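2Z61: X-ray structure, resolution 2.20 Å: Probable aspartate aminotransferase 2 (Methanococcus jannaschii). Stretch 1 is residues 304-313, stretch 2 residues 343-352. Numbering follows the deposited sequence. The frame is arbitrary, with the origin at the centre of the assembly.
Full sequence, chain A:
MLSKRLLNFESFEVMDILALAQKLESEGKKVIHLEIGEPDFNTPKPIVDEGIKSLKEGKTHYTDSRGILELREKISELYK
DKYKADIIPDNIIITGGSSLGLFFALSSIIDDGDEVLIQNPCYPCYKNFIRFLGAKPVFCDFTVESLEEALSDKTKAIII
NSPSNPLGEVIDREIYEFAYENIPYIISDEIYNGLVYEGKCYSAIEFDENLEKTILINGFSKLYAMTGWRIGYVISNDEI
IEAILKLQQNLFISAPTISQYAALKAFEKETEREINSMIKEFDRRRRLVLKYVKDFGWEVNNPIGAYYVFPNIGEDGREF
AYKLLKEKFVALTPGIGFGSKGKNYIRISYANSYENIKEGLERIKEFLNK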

# COMPACT_ATOMS: atom_id res chain seq x y z
N ILE A 304 20.19 -3.45 -22.77
CA ILE A 304 20.85 -4.56 -22.10
C ILE A 304 20.29 -4.93 -20.72
O ILE A 304 20.93 -5.68 -19.98
N GLY A 305 19.10 -4.43 -20.38
CA GLY A 305 18.54 -4.74 -19.08
C GLY A 305 17.02 -4.84 -19.05
O GLY A 305 16.35 -4.61 -20.05
N ALA A 306 16.49 -5.19 -17.88
CA ALA A 306 15.05 -5.34 -17.71
C ALA A 306 14.59 -6.38 -18.74
O ALA A 306 15.30 -7.35 -18.99
N TYR A 307 13.42 -6.20 -19.32
CA TYR A 307 12.95 -7.13 -20.34
C TYR A 307 12.13 -6.40 -21.40
O TYR A 307 11.11 -6.89 -21.88
N TYR A 308 12.62 -5.23 -21.77
CA TYR A 308 11.96 -4.39 -22.77
C TYR A 308 12.94 -3.92 -23.84
O TYR A 308 14.14 -3.78 -23.60
N VAL A 309 12.40 -3.67 -25.03
CA VAL A 309 13.16 -3.14 -26.16
C VAL A 309 12.22 -2.04 -26.67
O VAL A 309 11.01 -2.26 -26.81
N PHE A 310 12.78 -0.86 -26.93
CA PHE A 310 11.98 0.29 -27.36
C PHE A 310 12.44 0.81 -28.73
O PHE A 310 13.05 1.87 -28.83
N PRO A 311 12.13 0.07 -29.81
CA PRO A 311 12.52 0.44 -31.17
C PRO A 311 11.80 1.62 -31.81
O PRO A 311 10.61 1.85 -31.57
N ASN A 312 12.54 2.36 -32.63
CA ASN A 312 12.00 3.49 -33.38
C ASN A 312 11.54 2.85 -34.69
O ASN A 312 12.37 2.48 -35.52
N ILE A 313 10.23 2.72 -34.87
CA ILE A 313 9.70 2.10 -36.07
C ILE A 313 9.45 3.10 -37.19
O ILE A 313 8.78 2.78 -38.18
N LYS A 343 6.50 8.95 -29.99
CA LYS A 343 5.38 8.85 -30.91
C LYS A 343 5.65 7.74 -31.94
O LYS A 343 4.78 6.92 -32.20
N ASN A 344 6.88 7.73 -32.46
CA ASN A 344 7.40 6.81 -33.47
C ASN A 344 7.96 5.52 -32.89
O ASN A 344 8.50 4.68 -33.62
N TYR A 345 7.81 5.35 -31.58
CA TYR A 345 8.20 4.13 -30.89
C TYR A 345 7.09 3.19 -30.36
O TYR A 345 5.90 3.53 -30.33
N ILE A 346 7.52 2.01 -29.92
CA ILE A 346 6.65 1.01 -29.31
C ILE A 346 7.51 0.18 -28.37
O ILE A 346 8.71 -0.01 -28.60
N ARG A 347 6.91 -0.32 -27.29
CA ARG A 347 7.67 -1.13 -26.35
C ARG A 347 7.33 -2.60 -26.54
O ARG A 347 6.15 -2.98 -26.59
N ILE A 348 8.37 -3.41 -26.66
CA ILE A 348 8.20 -4.84 -26.81
C ILE A 348 8.74 -5.48 -25.54
O ILE A 348 9.88 -5.23 -25.14
N SER A 349 7.91 -6.29 -24.90
CA SER A 349 8.31 -6.98 -23.69
C SER A 349 8.52 -8.45 -24.00
O SER A 349 7.63 -9.11 -24.53
N TYR A 350 9.70 -8.98 -23.68
CA TYR A 350 9.95 -10.39 -23.93
C TYR A 350 9.77 -11.22 -22.68
O TYR A 350 10.45 -12.23 -22.47
N ALA A 351 8.84 -10.78 -21.84
CA ALA A 351 8.50 -11.46 -20.61
C ALA A 351 7.42 -12.48 -20.96
O ALA A 351 6.40 -12.59 -20.29
N ASN A 352 7.66 -13.21 -22.05
CA ASN A 352 6.72 -14.22 -22.50
C ASN A 352 7.64 -15.37 -22.92
O ASN A 352 8.82 -15.14 -23.19

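The firmest polar ties between the two stretches are backbone bonds, and they fix the register on which the side chains depend. V309 and I348 form a reciprocal antiparallel pair: I348 N donates to V309 O at 2.9 Å with an almost linear N-H...O angle of 175°, and V309 N donates to I348 O at 3.0 Å and 148°. Beyond this pair, Y350 N reaches Y307 O at 3.1 Å, and at the other end I313 N reaches N344 O at 2.9 Å. The carbonyls also receive CA-H...O contacts, such as Y308 CA to I348 O and S349 CA to Y307 O, each at 3.3 Å.

One direct hydrogen bond joins two side chains across the stretches. N312, with chi1 t, directs ND2 to Y345 OH at 3.0 Å, with an angle of 153° at the hydrogen. The same residue lays its CB over the face of the Y345 ring, 3.9 Å from the centroid and 29° off the normal, so one side chain engages both the hydroxyl and the ring. A second polar link runs through water 1, which donates to G305 O at 3.0 Å and to Y308 O at 2.8 Å and accepts from Y350 OH at 3.2 Å. The water therefore ties the Y350 hydroxyl to two carbonyls of the first stretch.

Y350, chi1 p at 46°, has a CB that points sideways, yet the end of its side chain comes nearer to the first stretch. Y307 CB sits over the ring face, 4.0 Å from the centroid of Y350, while V309 CG2 meets the ring edge with 3.8 Å to Y350 CE2. Y307 is also p, at 40°, and its own ring is covered on one face by A351 CB, 4.3 Å from the Y307 centroid; A351 CB points toward the first stretch.

On the sheet, Y308 and S349 share one face, with V309 and I348 on the other. The Y308 ring (chi1 m) meets S349 CB at its edge, Y308 CD1 to S349 CB being 3.9 Å. It also approaches the R347 side chain, t at chi1 and chi2 but turned at chi3 (p, 80°): Y308 CE1 lies over a face of the guanidinium, 3.5 Å from R347 CZ. R347 NH1 and NH2 are hydrogen-bonded elsewhere in the structure.

Further along, F310 (chi1 t) and Y345 (chi1 m) hold their rings nearly parallel, planes at 14°, but the 5.2 Å centroid separation comes with a slide that leaves little overlap. The tighter evidence of packing is Y345 CB, 3.8 Å from the F310 centroid and over its face. I346 has its CB directed away, but its side chain still packs against P311 and I313: I346 CG1 lies 4.0 Å from P311 CG, and I346 CG2 lies 3.8 Å from I313 CD1. Together the two stretches bury 924 Å², both sides summed, whereas K343 and N352 make no contact across them.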

# COMPACT_ATOMS: atom_id res chain seq x y z
CB ILE A 304 22.36 -4.29 -21.93
CG1 ILE A 304 22.57 -3.02 -21.11
CG2 ILE A 304 23.03 -4.16 -23.30
CD1 ILE A 304 24.01 -2.66 -20.85
CB ALA A 306 14.34 -3.99 -17.94
CB TYR A 307 12.16 -8.29 -19.71
CG TYR A 307 11.23 -7.92 -18.57
CD1 TYR A 307 10.04 -7.23 -18.80
CD2 TYR A 307 11.53 -8.30 -17.26
CE1 TYR A 307 9.17 -6.92 -17.75
CE2 TYR A 307 10.68 -8.00 -16.20
CZ TYR A 307 9.49 -7.31 -16.45
OH TYR A 307 8.65 -7.01 -15.41
CB TYR A 308 11.37 -3.15 -22.11
CG TYR A 308 10.56 -3.39 -20.86
CD1 TYR A 308 9.34 -4.07 -20.90
CD2 TYR A 308 11.00 -2.90 -19.63
CE1 TYR A 308 8.57 -4.23 -19.75
CE2 TYR A 308 10.23 -3.05 -18.47
CZ TYR A 308 9.02 -3.72 -18.54
OH TYR A 308 8.26 -3.84 -17.40
CB VAL A 309 13.42 -4.20 -27.24
CG1 VAL A 309 14.22 -3.60 -28.37
CG2 VAL A 309 14.21 -5.37 -26.63
CB PHE A 310 12.12 1.39 -26.30
CG PHE A 310 11.03 2.41 -26.32
CD1 PHE A 310 9.71 2.04 -26.07
CD2 PHE A 310 11.32 3.75 -26.52
CE1 PHE A 310 8.70 3.00 -26.02
CE2 PHE A 310 10.32 4.72 -26.47
CZ PHE A 310 9.00 4.34 -26.22
CB PRO A 311 12.28 -0.84 -31.95
CG PRO A 311 11.06 -1.39 -31.27
CD PRO A 311 11.39 -1.20 -29.80
CB ASN A 312 13.09 4.53 -33.67
CG ASN A 312 12.55 5.73 -34.43
OD1 ASN A 312 11.83 5.58 -35.42
ND2 ASN A 312 12.91 6.92 -33.98
CB ILE A 313 8.39 1.35 -35.77
CG1 ILE A 313 7.32 2.34 -35.31
CG2 ILE A 313 8.64 0.29 -34.71
CD1 ILE A 313 5.96 1.71 -35.07
CB LYS A 343 5.16 10.17 -31.66
CG LYS A 343 4.06 10.07 -32.70
CD LYS A 343 3.80 11.39 -33.40
CE LYS A 343 2.61 11.26 -34.34
NZ LYS A 343 2.28 12.55 -35.01
CB ASN A 344 8.42 7.56 -34.34
CG ASN A 344 7.77 8.68 -35.13
OD1 ASN A 344 6.87 8.44 -35.94
ND2 ASN A 344 8.20 9.91 -34.88
CB TYR A 345 9.04 4.58 -29.73
CG TYR A 345 10.30 5.31 -30.13
CD1 TYR A 345 10.27 6.63 -30.60
CD2 TYR A 345 11.54 4.69 -30.00
CE1 TYR A 345 11.45 7.30 -30.93
CE2 TYR A 345 12.72 5.35 -30.33
CZ TYR A 345 12.67 6.66 -30.79
OH TYR A 345 13.84 7.31 -31.11
CB ILE A 346 6.02 0.05 -30.35
CG1 ILE A 346 7.09 -0.86 -30.95
CG2 ILE A 346 5.30 0.85 -31.43
CD1 ILE A 346 6.53 -2.03 -31.73
CB ARG A 347 7.37 -0.74 -24.90
CG ARG A 347 8.23 -1.49 -23.88
CD ARG A 347 7.74 -1.30 -22.45
NE ARG A 347 6.60 -2.16 -22.14
CZ ARG A 347 5.98 -2.19 -20.96
NH1 ARG A 347 6.39 -1.41 -19.97
NH2 ARG A 347 4.96 -3.01 -20.77
CB ILE A 348 8.99 -5.39 -28.03
CG1 ILE A 348 8.27 -5.00 -29.32
CG2 ILE A 348 9.12 -6.91 -27.92
CD1 ILE A 348 8.89 -5.60 -30.58
CB SER A 349 7.23 -6.85 -22.62
OG SER A 349 7.46 -7.78 -21.57
CB TYR A 350 11.34 -10.60 -24.56
CG TYR A 350 12.49 -9.84 -23.92
CD1 TYR A 350 13.19 -10.38 -22.84
CD2 TYR A 350 12.91 -8.62 -24.43
CE1 TYR A 350 14.30 -9.72 -22.30
CE2 TYR A 350 14.01 -7.95 -23.90
CZ TYR A 350 14.70 -8.51 -22.84
OH TYR A 350 15.79 -7.85 -22.32
CB ALA A 351 7.97 -10.47 -19.58
CB ASN A 352 5.89 -13.65 -23.67
CG ASN A 352 4.63 -14.45 -23.93
OD1 ASN A 352 4.63 -15.67 -23.82
ND2 ASN A 352 3.55 -13.76 -24.30
O HOH W 1 16.61 -4.87 -23.01